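Cry23AA1 (Bacillus thuringiensis, PDB 4RHZ) probably acts with its partner Cry37AA1, in a binary complex, as an insecticidal pore-forming toxin of the aerolysin family, and binds a zinc ion. Local coordinates at residues V50-T55 and I154-Y159; S69-T74 and D136-T141; W75-T80 and E130-S135; H79-A84 and G221-R226; L225-Q230 and N251-P256. All blocks are in the same frame, centred on the assembly; numbering follows the deposited sequence.

Contact 1: residues V50-T55 and I154-Y159; sequences VNNQLT and IQNGTY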
# COMPACT_ATOMS: atom_id res chain seq x y z
N VAL A 50 1.19 -5.38 -5.48
CA VAL A 50 0.96 -5.58 -6.86
C VAL A 50 2.30 -5.79 -7.69
O VAL A 50 3.20 -4.93 -7.67
CB VAL A 50 0.14 -4.39 -7.50
CG1 VAL A 50 -0.01 -4.59 -9.01
CG2 VAL A 50 -1.28 -4.29 -6.83
N ASN A 51 2.34 -6.90 -8.45
CA ASN A 51 3.45 -7.24 -9.33
C ASN A 51 3.20 -6.53 -10.61
O ASN A 51 2.17 -6.73 -11.22
CB ASN A 51 3.52 -8.78 -9.58
CG ASN A 51 4.18 -9.54 -8.40
OD1 ASN A 51 4.71 -8.92 -7.43
ND2 ASN A 51 4.19 -10.89 -8.49
N ASN A 52 4.15 -5.74 -11.04
CA ASN A 52 4.11 -5.04 -12.27
C ASN A 52 5.28 -5.55 -13.15
O ASN A 52 6.44 -5.58 -12.73
CB ASN A 52 4.33 -3.51 -12.03
CG ASN A 52 3.12 -2.89 -11.27
OD1 ASN A 52 2.08 -2.57 -11.88
ND2 ASN A 52 3.19 -2.97 -9.94
N GLN A 53 4.98 -5.85 -14.39
CA GLN A 53 6.01 -6.21 -15.29
C GLN A 53 6.59 -5.01 -15.99
O GLN A 53 5.85 -4.22 -16.61
CB GLN A 53 5.43 -7.19 -16.30
CG GLN A 53 6.54 -7.90 -16.96
CD GLN A 53 6.26 -8.13 -18.36
OE1 GLN A 53 6.40 -7.22 -19.19
NE2 GLN A 53 5.85 -9.40 -18.68
N LEU A 54 7.91 -4.85 -15.90
CA LEU A 54 8.59 -3.68 -16.49
C LEU A 54 9.15 -3.82 -17.88
O LEU A 54 8.77 -2.98 -18.73
CB LEU A 54 9.68 -3.10 -15.58
CG LEU A 54 9.10 -2.91 -14.15
CD1 LEU A 54 10.25 -2.63 -13.25
CD2 LEU A 54 8.02 -1.79 -14.10
N THR A 55 10.05 -4.81 -18.11
CA THR A 55 10.51 -5.16 -19.47
C THR A 55 10.83 -6.60 -19.42
O THR A 55 10.87 -7.19 -18.35
CB THR A 55 11.92 -4.72 -19.81
OG1 THR A 55 12.58 -4.23 -18.65
CG2 THR A 55 12.03 -3.87 -20.98
N ILE A 154 8.46 -5.76 -10.65
CA ILE A 154 8.60 -4.97 -9.41
C ILE A 154 7.29 -5.08 -8.60
O ILE A 154 6.19 -4.84 -9.13
CB ILE A 154 9.08 -3.53 -9.71
CG1 ILE A 154 9.77 -2.88 -8.50
CG2 ILE A 154 7.96 -2.67 -10.23
CD1 ILE A 154 8.95 -2.84 -7.28
N GLN A 155 7.42 -5.52 -7.36
CA GLN A 155 6.30 -5.69 -6.51
C GLN A 155 6.09 -4.39 -5.66
O GLN A 155 6.87 -4.10 -4.77
CB GLN A 155 6.49 -6.91 -5.63
CG GLN A 155 5.34 -7.20 -4.78
CD GLN A 155 5.45 -8.51 -4.08
OE1 GLN A 155 5.60 -8.56 -2.86
NE2 GLN A 155 5.37 -9.60 -4.87
N ASN A 156 5.02 -3.67 -5.97
CA ASN A 156 4.62 -2.42 -5.32
C ASN A 156 3.68 -2.58 -4.18
O ASN A 156 2.74 -3.39 -4.26
CB ASN A 156 3.96 -1.51 -6.34
CG ASN A 156 4.86 -0.41 -6.71
OD1 ASN A 156 5.78 -0.57 -7.57
ND2 ASN A 156 4.70 0.76 -5.99
N GLY A 157 3.93 -1.83 -3.12
CA GLY A 157 2.97 -1.71 -1.98
C GLY A 157 2.60 -0.24 -1.71
O GLY A 157 3.42 0.64 -1.91
N THR A 158 1.34 -0.00 -1.34
CA THR A 158 0.89 1.33 -0.92
C THR A 158 0.14 1.22 0.38
O THR A 158 -0.55 0.22 0.65
CB THR A 158 -0.10 1.96 -1.84
OG1 THR A 158 -1.24 1.09 -1.92
CG2 THR A 158 0.51 2.21 -3.21
N TYR A 159 0.27 2.25 1.21
CA TYR A 159 -0.42 2.21 2.54
C TYR A 159 -0.89 3.60 2.95
O TYR A 159 -0.24 4.61 2.63
CB TYR A 159 0.43 1.57 3.62
CG TYR A 159 1.75 2.24 3.75
CD1 TYR A 159 1.97 3.26 4.72
CD2 TYR A 159 2.79 1.92 2.87
CE1 TYR A 159 3.19 3.93 4.79
CE2 TYR A 159 4.01 2.59 2.91
CZ TYR A 159 4.20 3.59 3.88
OH TYR A 159 5.42 4.20 3.87
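With CG anti to its backbone N (chi1 -177°) and the chain extended beyond, Gln-155 carries its amide alongside Asn-51, whose CG is instead anti to the carbonyl carbon (chi1 -79°). The two side chains point the same way on one face of the sheet, and their amide planes are nearly coplanar. Gln-155 NE2 donates to Asn-51 OD1 at 2.7 Å along a nearly straight bond that meets a lone pair of the acceptor and stays in the donor's amide plane. These two residues form a non-hydrogen-bonded antiparallel pair, CA to CA 4.3 Å, so the amides take over the bridging that the backbone does not provide here. Hydrogen-bonded pairs flank them: Val-50 N reaches Asn-156 O at 2.8 Å, and Ile-154 N reaches Asn-52 O at 2.9 Å, each in the carbonyl plane, while the return bonds from Asn-156 N and Asn-52 N arrive above the plane of their acceptors. On the other face, Asn-52 turns its amide almost perpendicular to that of Asn-156, with Asn-52 ND2 4.0 Å from Asn-156 CB. Further along, Leu-54 crosses Ile-154 obliquely; Leu-54 CD1 rests 3.8 Å from Ile-154 CG2, the Ile-154 branch that lies between the backbone N and the carbonyl carbon. Beyond strand 146-179 the sheet continues with strand 211-235, Gln-155 bonding through its backbone to Leu-225 and Arg-226. Val-50 to Asn-52 pair in parallel with a strand of the Cry37AA1 chain, and Asn-51 ND2 bonds Cys-99 O of that chain, so the sheet runs on across the interface.

Contact 2: residues S69-T74 and D136-T141; sequences STVSFT and DSTKVT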
# COMPACT_ATOMS: atom_id res chain seq x y z
N SER A 69 23.32 -17.96 -20.09
CA SER A 69 23.12 -16.58 -20.50
C SER A 69 22.84 -15.75 -19.24
O SER A 69 22.04 -16.14 -18.36
CB SER A 69 21.95 -16.51 -21.47
OG SER A 69 21.94 -15.32 -22.22
N THR A 70 23.53 -14.62 -19.15
CA THR A 70 23.30 -13.69 -18.07
C THR A 70 22.28 -12.62 -18.44
O THR A 70 22.48 -11.92 -19.42
CB THR A 70 24.62 -13.08 -17.61
OG1 THR A 70 25.36 -14.12 -16.96
CG2 THR A 70 24.39 -11.94 -16.55
N VAL A 71 21.16 -12.54 -17.70
CA VAL A 71 20.21 -11.39 -17.94
C VAL A 71 20.21 -10.43 -16.74
O VAL A 71 20.11 -10.87 -15.59
CB VAL A 71 18.74 -11.84 -18.25
CG1 VAL A 71 18.65 -12.50 -19.63
CG2 VAL A 71 18.24 -12.82 -17.20
N SER A 72 20.32 -9.15 -17.06
CA SER A 72 20.54 -8.09 -16.12
C SER A 72 19.48 -7.06 -16.37
O SER A 72 19.23 -6.70 -17.54
CB SER A 72 21.87 -7.36 -16.42
OG SER A 72 22.93 -8.20 -16.09
N PHE A 73 18.98 -6.50 -15.29
CA PHE A 73 17.93 -5.50 -15.36
C PHE A 73 18.26 -4.35 -14.45
O PHE A 73 18.86 -4.52 -13.37
CB PHE A 73 16.62 -6.11 -14.87
CG PHE A 73 16.13 -7.20 -15.73
CD1 PHE A 73 16.28 -8.53 -15.36
CD2 PHE A 73 15.51 -6.90 -16.92
CE1 PHE A 73 15.79 -9.55 -16.17
CE2 PHE A 73 15.03 -7.91 -17.75
CZ PHE A 73 15.16 -9.25 -17.36
N THR A 74 17.84 -3.20 -14.88
CA THR A 74 17.93 -2.08 -14.01
C THR A 74 16.62 -1.28 -14.01
O THR A 74 15.99 -1.10 -15.04
CB THR A 74 19.15 -1.26 -14.38
OG1 THR A 74 19.59 -0.58 -13.21
CG2 THR A 74 18.87 -0.27 -15.50
N ASP A 136 19.31 -6.11 -10.92
CA ASP A 136 19.29 -7.50 -10.59
C ASP A 136 19.85 -8.25 -11.80
O ASP A 136 19.71 -7.79 -12.96
CB ASP A 136 17.82 -7.92 -10.33
CG ASP A 136 17.26 -7.44 -8.96
OD1 ASP A 136 16.36 -6.54 -8.95
OD2 ASP A 136 17.66 -7.99 -7.91
N SER A 137 20.42 -9.42 -11.56
CA SER A 137 20.80 -10.27 -12.68
C SER A 137 20.90 -11.69 -12.25
O SER A 137 20.98 -11.99 -11.06
CB SER A 137 22.10 -9.83 -13.33
OG SER A 137 23.08 -9.94 -12.39
N THR A 138 20.79 -12.58 -13.23
CA THR A 138 20.80 -14.01 -12.90
C THR A 138 21.30 -14.70 -14.19
O THR A 138 21.29 -14.09 -15.29
CB THR A 138 19.44 -14.49 -12.45
OG1 THR A 138 19.53 -15.78 -11.83
CG2 THR A 138 18.42 -14.52 -13.61
N LYS A 139 21.76 -15.93 -14.02
CA LYS A 139 22.45 -16.65 -15.06
C LYS A 139 21.55 -17.81 -15.37
O LYS A 139 21.28 -18.66 -14.54
CB LYS A 139 23.77 -17.12 -14.52
CG LYS A 139 24.90 -17.26 -15.55
CD LYS A 139 25.90 -18.36 -15.05
CE LYS A 139 27.30 -18.16 -15.60
NZ LYS A 139 28.36 -18.71 -14.68
N VAL A 140 21.02 -17.83 -16.57
CA VAL A 140 20.10 -18.91 -16.85
C VAL A 140 20.72 -19.90 -17.84
O VAL A 140 21.52 -19.53 -18.71
CB VAL A 140 18.73 -18.38 -17.40
CG1 VAL A 140 18.93 -17.52 -18.61
CG2 VAL A 140 17.83 -19.57 -17.79
N THR A 141 20.32 -21.15 -17.69
CA THR A 141 20.69 -22.18 -18.64
C THR A 141 19.54 -22.37 -19.61
O THR A 141 18.44 -22.75 -19.19
CB THR A 141 20.96 -23.48 -17.89
OG1 THR A 141 22.08 -23.29 -17.03
CG2 THR A 141 21.27 -24.62 -18.88
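Six backbone N-H...O bonds join the strands, two for each of the pairs Ser-69/Val-140, Val-71/Thr-138 and Phe-73/Asp-136. They define a regular antiparallel stretch of the long sheet of this aerolysin-type fold, the short axes running at 171° to each other. Val-140 N to Ser-69 O, at 2.7 Å, is the shortest, and Val-71 N approaches Thr-138 O nearly along the C=O axis. Between these rungs CA-H...O contacts fill in, the closest being Ser-137 CA to Val-71 O at 3.1 Å. The carboxylate of Asp-136, buried, looks beyond the two strands: OD1 is bonded by the hydroxyls of Ser-227 and Tyr-152, and OD2 by that of Ser-253, which would probably stabilise its charge. On the same face Val-71 and Thr-138 lie side by side, their CG2 methyls 4.0 Å apart and both set in the crowded position between N and carbonyl carbon. Phe-73 stacks on Tyr-152 there, and Thr-138 leans on Ile-229, so this face is turned to the strands packed against it. The reverse face, with Thr-70, Ser-72, Ser-137 and Lys-139, is largely exposed: Thr-70 OG1 lies 3.5 Å from Lys-139 CG as the two side chains cross, and Ser-72 OG sits 3.3 Å from Ser-137 CB. At the far end of the segments, chi1 of 56° swings Val-140 CG1 to within 3.4 Å of Ser-69 O.

Contact 3: residues W75-T80 and E130-S135; sequences WTETHT and ETHTWS. With ZN (zinc ion), chain C.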
# COMPACT_ATOMS: atom_id res chain seq x y z
N TRP A 75 16.23 -0.78 -12.84
CA TRP A 75 15.09 0.10 -12.80
C TRP A 75 15.16 1.16 -11.69
O TRP A 75 15.56 0.88 -10.56
CB TRP A 75 13.80 -0.71 -12.69
CG TRP A 75 12.61 0.06 -13.09
CD1 TRP A 75 12.28 0.49 -14.35
CD2 TRP A 75 11.57 0.52 -12.22
NE1 TRP A 75 11.08 1.20 -14.31
CE2 TRP A 75 10.64 1.23 -13.01
CE3 TRP A 75 11.34 0.40 -10.83
CZ2 TRP A 75 9.48 1.81 -12.46
CZ3 TRP A 75 10.19 0.98 -10.28
CH2 TRP A 75 9.27 1.67 -11.09
N THR A 76 14.81 2.39 -12.03
CA THR A 76 14.84 3.47 -11.05
C THR A 76 13.40 3.90 -10.72
O THR A 76 12.68 4.34 -11.58
CB THR A 76 15.72 4.66 -11.47
OG1 THR A 76 15.43 4.99 -12.83
CG2 THR A 76 17.16 4.32 -11.37
N GLU A 77 13.00 3.62 -9.49
CA GLU A 77 11.66 3.95 -9.00
C GLU A 77 11.76 5.24 -8.18
O GLU A 77 12.75 5.48 -7.46
CB GLU A 77 11.10 2.86 -8.09
CG GLU A 77 11.80 2.76 -6.67
CD GLU A 77 10.90 2.07 -5.62
OE1 GLU A 77 10.05 1.24 -6.06
OE2 GLU A 77 11.02 2.36 -4.39
N THR A 78 10.77 6.08 -8.34
CA THR A 78 10.75 7.30 -7.55
C THR A 78 9.64 7.06 -6.62
O THR A 78 8.54 6.71 -7.04
CB THR A 78 10.55 8.58 -8.39
OG1 THR A 78 11.77 8.87 -9.10
CG2 THR A 78 10.26 9.80 -7.45
N HIS A 79 9.94 7.17 -5.33
CA HIS A 79 8.87 6.96 -4.40
C HIS A 79 8.76 7.85 -3.09
O HIS A 79 9.77 8.38 -2.56
CB HIS A 79 8.93 5.54 -4.07
CG HIS A 79 9.69 5.31 -2.82
ND1 HIS A 79 9.13 5.50 -1.58
CD2 HIS A 79 10.95 4.88 -2.62
CE1 HIS A 79 10.02 5.21 -0.65
NE2 HIS A 79 11.13 4.85 -1.26
N THR A 80 7.52 7.89 -2.55
CA THR A 80 7.06 8.90 -1.58
C THR A 80 6.65 8.37 -0.16
O THR A 80 6.04 7.31 -0.03
CB THR A 80 5.89 9.69 -2.24
OG1 THR A 80 6.35 10.33 -3.41
CG2 THR A 80 5.36 10.80 -1.37
N GLU A 130 12.04 10.25 -2.96
CA GLU A 130 13.40 9.81 -3.31
C GLU A 130 13.41 8.74 -4.39
O GLU A 130 12.41 8.06 -4.63
CB GLU A 130 14.13 9.29 -2.10
CG GLU A 130 13.36 8.28 -1.33
CD GLU A 130 13.90 8.04 0.09
OE1 GLU A 130 13.46 7.05 0.68
OE2 GLU A 130 14.74 8.84 0.63
N THR A 131 14.54 8.60 -5.08
CA THR A 131 14.63 7.57 -6.10
C THR A 131 15.42 6.39 -5.61
O THR A 131 16.30 6.50 -4.74
CB THR A 131 15.29 8.04 -7.33
OG1 THR A 131 16.60 8.46 -6.94
CG2 THR A 131 14.47 9.17 -7.98
N HIS A 132 15.05 5.23 -6.14
CA HIS A 132 15.79 4.04 -5.84
C HIS A 132 16.09 3.30 -7.15
O HIS A 132 15.30 3.32 -8.10
CB HIS A 132 15.09 3.19 -4.77
CG HIS A 132 15.37 3.65 -3.36
ND1 HIS A 132 16.65 3.94 -2.91
CD2 HIS A 132 14.54 3.90 -2.32
CE1 HIS A 132 16.59 4.33 -1.65
NE2 HIS A 132 15.33 4.30 -1.27
N THR A 133 17.29 2.76 -7.23
CA THR A 133 17.72 2.07 -8.45
C THR A 133 17.76 0.61 -8.07
O THR A 133 18.58 0.22 -7.22
CB THR A 133 19.10 2.57 -8.95
OG1 THR A 133 18.96 3.93 -9.35
CG2 THR A 133 19.57 1.73 -10.19
N TRP A 134 16.82 -0.15 -8.61
CA TRP A 134 16.82 -1.62 -8.51
C TRP A 134 17.79 -2.15 -9.60
O TRP A 134 17.81 -1.64 -10.69
CB TRP A 134 15.40 -2.17 -8.72
CG TRP A 134 14.42 -1.71 -7.67
CD1 TRP A 134 13.84 -0.49 -7.59
CD2 TRP A 134 13.93 -2.46 -6.54
NE1 TRP A 134 13.04 -0.41 -6.47
CE2 TRP A 134 13.06 -1.61 -5.82
CE3 TRP A 134 14.16 -3.74 -6.06
CZ2 TRP A 134 12.43 -2.00 -4.63
CZ3 TRP A 134 13.53 -4.15 -4.90
CH2 TRP A 134 12.68 -3.26 -4.18
N SER A 135 18.63 -3.10 -9.26
CA SER A 135 19.46 -3.77 -10.26
C SER A 135 19.56 -5.26 -9.94
O SER A 135 19.84 -5.65 -8.82
CB SER A 135 20.83 -3.08 -10.37
OG SER A 135 20.66 -1.74 -10.86
ZN ZN C . 12.81 4.55 -0.09
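His-79 departs from a staggered first torsion (chi1 96°), and this swings its ring toward the neighbouring strand, with NE2 bound to the zinc ion at 2.1 Å. Glu-130, its hydrogen-bonded partner across the sheet, holds CG in the crowded position between N and carbonyl carbon (chi1 50°) and extends from there alongside the histidine, bringing OE1 to 2.7 Å from the zinc. His-132 has CG anti to its carbonyl carbon; it is modelled in two conformers, and in the one described NE2 stands 2.8 Å from the zinc, which lies in plane at the ring's edge, about as close to CD2 as to NE2, so NE2 does not point squarely at the metal. The second and third approaches are thus longer than the first. The two imidazoles meet rim to rim, planes 29° apart, with His-79 NE2 3.7 Å from His-132 CD2. Between the metal and the tryptophans, Glu-77 also places CG in the crowded position and crosses Trp-134 obliquely, its CG 3.4 Å from NE1 at the indole's edge; its buried carboxylate finds a weak hydrogen bond from Gly-224 N through OE1. Trp-134 CD1 then meets the edge of the Trp-75 ring at CE3, 4.2 Å away. All these side chains share one face, whereas Thr-76, Thr-78, Thr-131 and Thr-133 occupy the exposed reverse face. Paired N-H...O bonds hold the register, His-79 N to Glu-130 O being 2.7 Å long and almost straight. The result is a zinc site built across two antiparallel strands, from His-79, Glu-130 and His-132.

Contact 4: residues H79-A84 and G221-R226; sequences HTETSA and GAQGLR. With ZN (zinc ion), chain C.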
# COMPACT_ATOMS: atom_id res chain seq x y z
N HIS A 79 9.94 7.17 -5.33
CA HIS A 79 8.87 6.96 -4.40
C HIS A 79 8.76 7.85 -3.09
O HIS A 79 9.77 8.38 -2.56
CB HIS A 79 8.93 5.54 -4.07
CG HIS A 79 9.69 5.31 -2.82
ND1 HIS A 79 9.13 5.50 -1.58
CD2 HIS A 79 10.95 4.88 -2.62
CE1 HIS A 79 10.02 5.21 -0.65
NE2 HIS A 79 11.13 4.85 -1.26
N THR A 80 7.52 7.89 -2.55
CA THR A 80 7.06 8.90 -1.58
C THR A 80 6.65 8.37 -0.16
O THR A 80 6.04 7.31 -0.03
CB THR A 80 5.89 9.69 -2.24
OG1 THR A 80 6.35 10.33 -3.41
CG2 THR A 80 5.36 10.80 -1.37
N GLU A 81 6.99 9.12 0.89
CA GLU A 81 6.42 8.97 2.26
C GLU A 81 5.96 10.32 2.81
O GLU A 81 6.62 11.38 2.63
CB GLU A 81 7.42 8.37 3.23
CG GLU A 81 8.03 7.13 2.70
CD GLU A 81 9.13 6.53 3.56
OE1 GLU A 81 9.69 7.18 4.48
OE2 GLU A 81 9.45 5.36 3.28
N THR A 82 4.84 10.27 3.52
CA THR A 82 4.15 11.42 3.99
C THR A 82 3.58 11.09 5.37
O THR A 82 3.02 9.98 5.62
CB THR A 82 3.11 11.80 3.03
OG1 THR A 82 3.77 12.16 1.85
CG2 THR A 82 2.26 13.05 3.50
N SER A 83 3.81 12.04 6.29
CA SER A 83 3.15 12.05 7.56
C SER A 83 2.72 13.47 8.02
O SER A 83 3.17 14.48 7.44
CB SER A 83 3.99 11.34 8.59
OG SER A 83 5.11 12.12 8.88
N ALA A 84 1.74 13.51 8.94
CA ALA A 84 1.25 14.78 9.58
C ALA A 84 0.43 14.42 10.83
O ALA A 84 -0.01 13.27 11.00
CB ALA A 84 0.42 15.59 8.63
N GLY A 221 2.33 6.17 2.21
CA GLY A 221 3.54 5.82 1.37
C GLY A 221 3.21 4.86 0.20
O GLY A 221 2.13 4.25 0.17
N ALA A 222 4.14 4.72 -0.73
CA ALA A 222 4.02 3.81 -1.85
C ALA A 222 5.46 3.53 -2.19
O ALA A 222 6.21 4.46 -2.43
CB ALA A 222 3.32 4.51 -3.05
N GLN A 223 5.86 2.27 -2.20
CA GLN A 223 7.23 1.94 -2.67
C GLN A 223 7.29 0.58 -3.31
O GLN A 223 6.43 -0.29 -3.06
CB GLN A 223 8.26 1.96 -1.52
CG GLN A 223 7.85 1.04 -0.46
CD GLN A 223 8.91 0.85 0.60
OE1 GLN A 223 8.80 1.43 1.71
NE2 GLN A 223 9.95 0.00 0.29
N GLY A 224 8.39 0.37 -4.03
CA GLY A 224 8.74 -0.97 -4.46
C GLY A 224 9.06 -1.76 -3.23
O GLY A 224 9.82 -1.29 -2.35
N LEU A 225 8.53 -2.96 -3.15
CA LEU A 225 8.90 -3.79 -2.04
C LEU A 225 9.96 -4.82 -2.36
O LEU A 225 10.74 -5.17 -1.47
CB LEU A 225 7.70 -4.54 -1.52
CG LEU A 225 6.46 -3.74 -1.15
CD1 LEU A 225 5.34 -4.77 -0.99
CD2 LEU A 225 6.71 -2.96 0.20
N ARG A 226 9.93 -5.35 -3.59
CA ARG A 226 10.87 -6.37 -4.06
C ARG A 226 10.79 -6.54 -5.55
O ARG A 226 9.76 -6.16 -6.18
CB ARG A 226 10.71 -7.69 -3.37
CG ARG A 226 9.30 -8.08 -3.20
CD ARG A 226 9.22 -9.49 -3.44
NE ARG A 226 8.87 -10.24 -2.28
CZ ARG A 226 9.38 -11.44 -1.97
NH1 ARG A 226 10.32 -12.02 -2.74
NH2 ARG A 226 8.96 -12.06 -0.87
ZN ZN C . 12.81 4.55 -0.09
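The tight part of this contact is the layer of Gln-223 over the zinc-bound His-79. Gln-223 CB sits above the centre of the imidazole, 3.7 Å from its centroid and only 13° off the ring normal, a CH-pi contact. Its CG takes the crowded position between N and carbonyl carbon (chi1 56°), and the extended chain then runs alongside the histidine in the same direction. The amide is held by two bonds: NE2 donates almost straight to Gly-224 O at 2.9 Å, and OE1 is bonded by Asn-257 ND2, which together set which end of the amide is which. Glu-81 OE2 lies in plane at the ring's edge, 4.0 Å from His-79 CE1, where its negative charge could favour the metal-bound imidazole electrostatically. Antiparallel strands 67-90 and 211-235 of the long aerolysin-type sheet meet here, strand 126-142 lying on the other side of 67-90 through bonds such as that between His-79 and Glu-130. Away from the ring the pairing slackens. A single long bond crosses between the segments, Ala-222 N to Thr-80 O at 3.3 Å, supplemented by a CA-H...O contact from Gly-221 CA to the same oxygen at 3.2 Å. Glu-81 and Gly-221 come nearer as a non-hydrogen-bonded pair, CA to CA 4.4 Å. On the reverse, partly exposed face, the side chains of Thr-80 and Ala-222 do not touch the opposite strand, Ala-222 CB staying 4.9 Å or more from it.

Contact 5: residues L225-Q230 and N251-P256; sequences LRSIIQ and NGSLAP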
# COMPACT_ATOMS: atom_id res chain seq x y z
N LEU A 225 8.53 -2.96 -3.15
CA LEU A 225 8.90 -3.79 -2.04
C LEU A 225 9.96 -4.82 -2.36
O LEU A 225 10.74 -5.17 -1.47
CB LEU A 225 7.70 -4.54 -1.52
CG LEU A 225 6.46 -3.74 -1.15
CD1 LEU A 225 5.34 -4.77 -0.99
CD2 LEU A 225 6.71 -2.96 0.20
N ARG A 226 9.93 -5.35 -3.59
CA ARG A 226 10.87 -6.37 -4.06
C ARG A 226 10.79 -6.54 -5.55
O ARG A 226 9.76 -6.16 -6.18
CB ARG A 226 10.71 -7.69 -3.37
CG ARG A 226 9.30 -8.08 -3.20
CD ARG A 226 9.22 -9.49 -3.44
NE ARG A 226 8.87 -10.24 -2.28
CZ ARG A 226 9.38 -11.44 -1.97
NH1 ARG A 226 10.32 -12.02 -2.74
NH2 ARG A 226 8.96 -12.06 -0.87
N SER A 227 11.90 -7.03 -6.11
CA SER A 227 12.06 -7.30 -7.54
C SER A 227 12.08 -8.83 -7.68
O SER A 227 12.48 -9.57 -6.76
CB SER A 227 13.33 -6.64 -8.09
OG SER A 227 14.50 -7.24 -7.47
N ILE A 228 11.54 -9.30 -8.80
CA ILE A 228 11.51 -10.71 -9.12
C ILE A 228 11.92 -10.82 -10.63
O ILE A 228 11.59 -9.93 -11.45
CB ILE A 228 10.10 -11.25 -8.91
CG1 ILE A 228 9.78 -11.33 -7.43
CG2 ILE A 228 9.95 -12.68 -9.49
CD1 ILE A 228 8.28 -11.55 -7.16
N ILE A 229 12.67 -11.87 -10.98
CA ILE A 229 12.97 -12.19 -12.39
C ILE A 229 12.14 -13.39 -12.74
O ILE A 229 12.28 -14.45 -12.13
CB ILE A 229 14.43 -12.45 -12.62
CG1 ILE A 229 15.19 -11.11 -12.43
CG2 ILE A 229 14.65 -12.99 -14.03
CD1 ILE A 229 16.67 -11.25 -12.31
N GLN A 230 11.24 -13.23 -13.69
CA GLN A 230 10.31 -14.29 -13.93
C GLN A 230 10.70 -14.92 -15.28
O GLN A 230 10.71 -14.24 -16.32
CB GLN A 230 8.88 -13.68 -14.01
CG GLN A 230 7.81 -14.56 -14.59
CD GLN A 230 6.56 -13.80 -14.98
OE1 GLN A 230 5.83 -13.33 -14.09
NE2 GLN A 230 6.24 -13.75 -16.29
N ASN A 251 14.05 -14.81 -7.12
CA ASN A 251 14.15 -13.59 -6.31
C ASN A 251 15.28 -12.70 -6.74
O ASN A 251 16.41 -13.18 -6.90
CB ASN A 251 14.29 -13.94 -4.88
CG ASN A 251 13.07 -14.57 -4.39
OD1 ASN A 251 11.94 -14.18 -4.79
ND2 ASN A 251 13.24 -15.57 -3.55
N GLY A 252 14.93 -11.43 -6.97
CA GLY A 252 15.90 -10.40 -7.30
C GLY A 252 16.35 -9.78 -5.99
O GLY A 252 17.16 -10.38 -5.31
N SER A 253 15.77 -8.64 -5.60
CA SER A 253 16.17 -7.88 -4.40
C SER A 253 14.98 -7.53 -3.49
O SER A 253 13.85 -7.42 -3.96
CB SER A 253 16.81 -6.55 -4.79
OG SER A 253 17.89 -6.66 -5.67
N LEU A 254 15.25 -7.33 -2.20
CA LEU A 254 14.23 -6.76 -1.26
C LEU A 254 14.56 -5.31 -1.11
O LEU A 254 15.72 -4.96 -1.14
CB LEU A 254 14.39 -7.35 0.12
CG LEU A 254 14.17 -8.83 0.33
CD1 LEU A 254 14.34 -9.14 1.82
CD2 LEU A 254 12.77 -9.25 -0.19
N ALA A 255 13.57 -4.44 -0.94
CA ALA A 255 13.87 -3.03 -0.51
C ALA A 255 14.63 -2.97 0.85
O ALA A 255 14.48 -3.87 1.69
CB ALA A 255 12.61 -2.19 -0.51
N PRO A 256 15.45 -1.93 1.08
CA PRO A 256 16.22 -1.85 2.40
C PRO A 256 15.35 -1.95 3.66
O PRO A 256 15.70 -2.68 4.67
CB PRO A 256 16.92 -0.49 2.35
CG PRO A 256 16.78 0.03 0.89
CD PRO A 256 15.68 -0.77 0.18
O HOH W 1 12.16 -10.79 -4.38
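Leu-254 CD2 lies over one face of the Arg-226 guanidinium, while Asn-251 OD1 stands at its edge near the plane, the amide and guanidinium planes being turned 48° apart. Arg-226 gets there with CG in the crowded position between N and carbonyl carbon (chi1 42°) and with bends at chi2 and chi3. A water ties the edge together: it accepts from Arg-226 NH1 at 2.8 Å, donates to Ser-227 O at 2.7 Å, and gives a weak bond to Asn-251 OD1. The hydroxyl of Ser-227 replaces a backbone acceptor, since Ser-253 N donates to Ser-227 OG at 2.7 Å; that oxygen also bonds Asp-136, as does Ser-253 OG. Ser-227 N returns a bond to Ser-253 O at 2.9 Å, and Gly-252 N reaches Ser-227 O from above the carbonyl plane at 3.1 Å. Beyond the strand's end Ala-255 N donates, very straight, to Leu-225 O at 3.0 Å. The pairing passes from Arg-226/Leu-254 to Ile-228/Asn-251, a shift of one residue, which marks a beta bulge in the antiparallel hairpin of strands 211-235 and 246-254.

Contacts 1 to 4 draw on strands 50-61, 67-90, 126-142, 146-179 and 211-235 of one large, curled sheet, and contact 5 adds its hairpin strand 246-254. Contacts 2 and 3 follow each other along the same strand pair, their centres about 20 Å apart; along the chain, contact 1 encloses both, and contact 5 opens after it closes. Contact 4 shares His-79 and Thr-80 with contact 3, centres about 11 Å apart, so both meet at the zinc, and shares Leu-225 and Arg-226 with contact 5. Contacts 1 and 5, centres about 10 Å apart, both reach the Cry37AA1 chain. Metal site and partner interface are thus built on one continuous, elongated sheet.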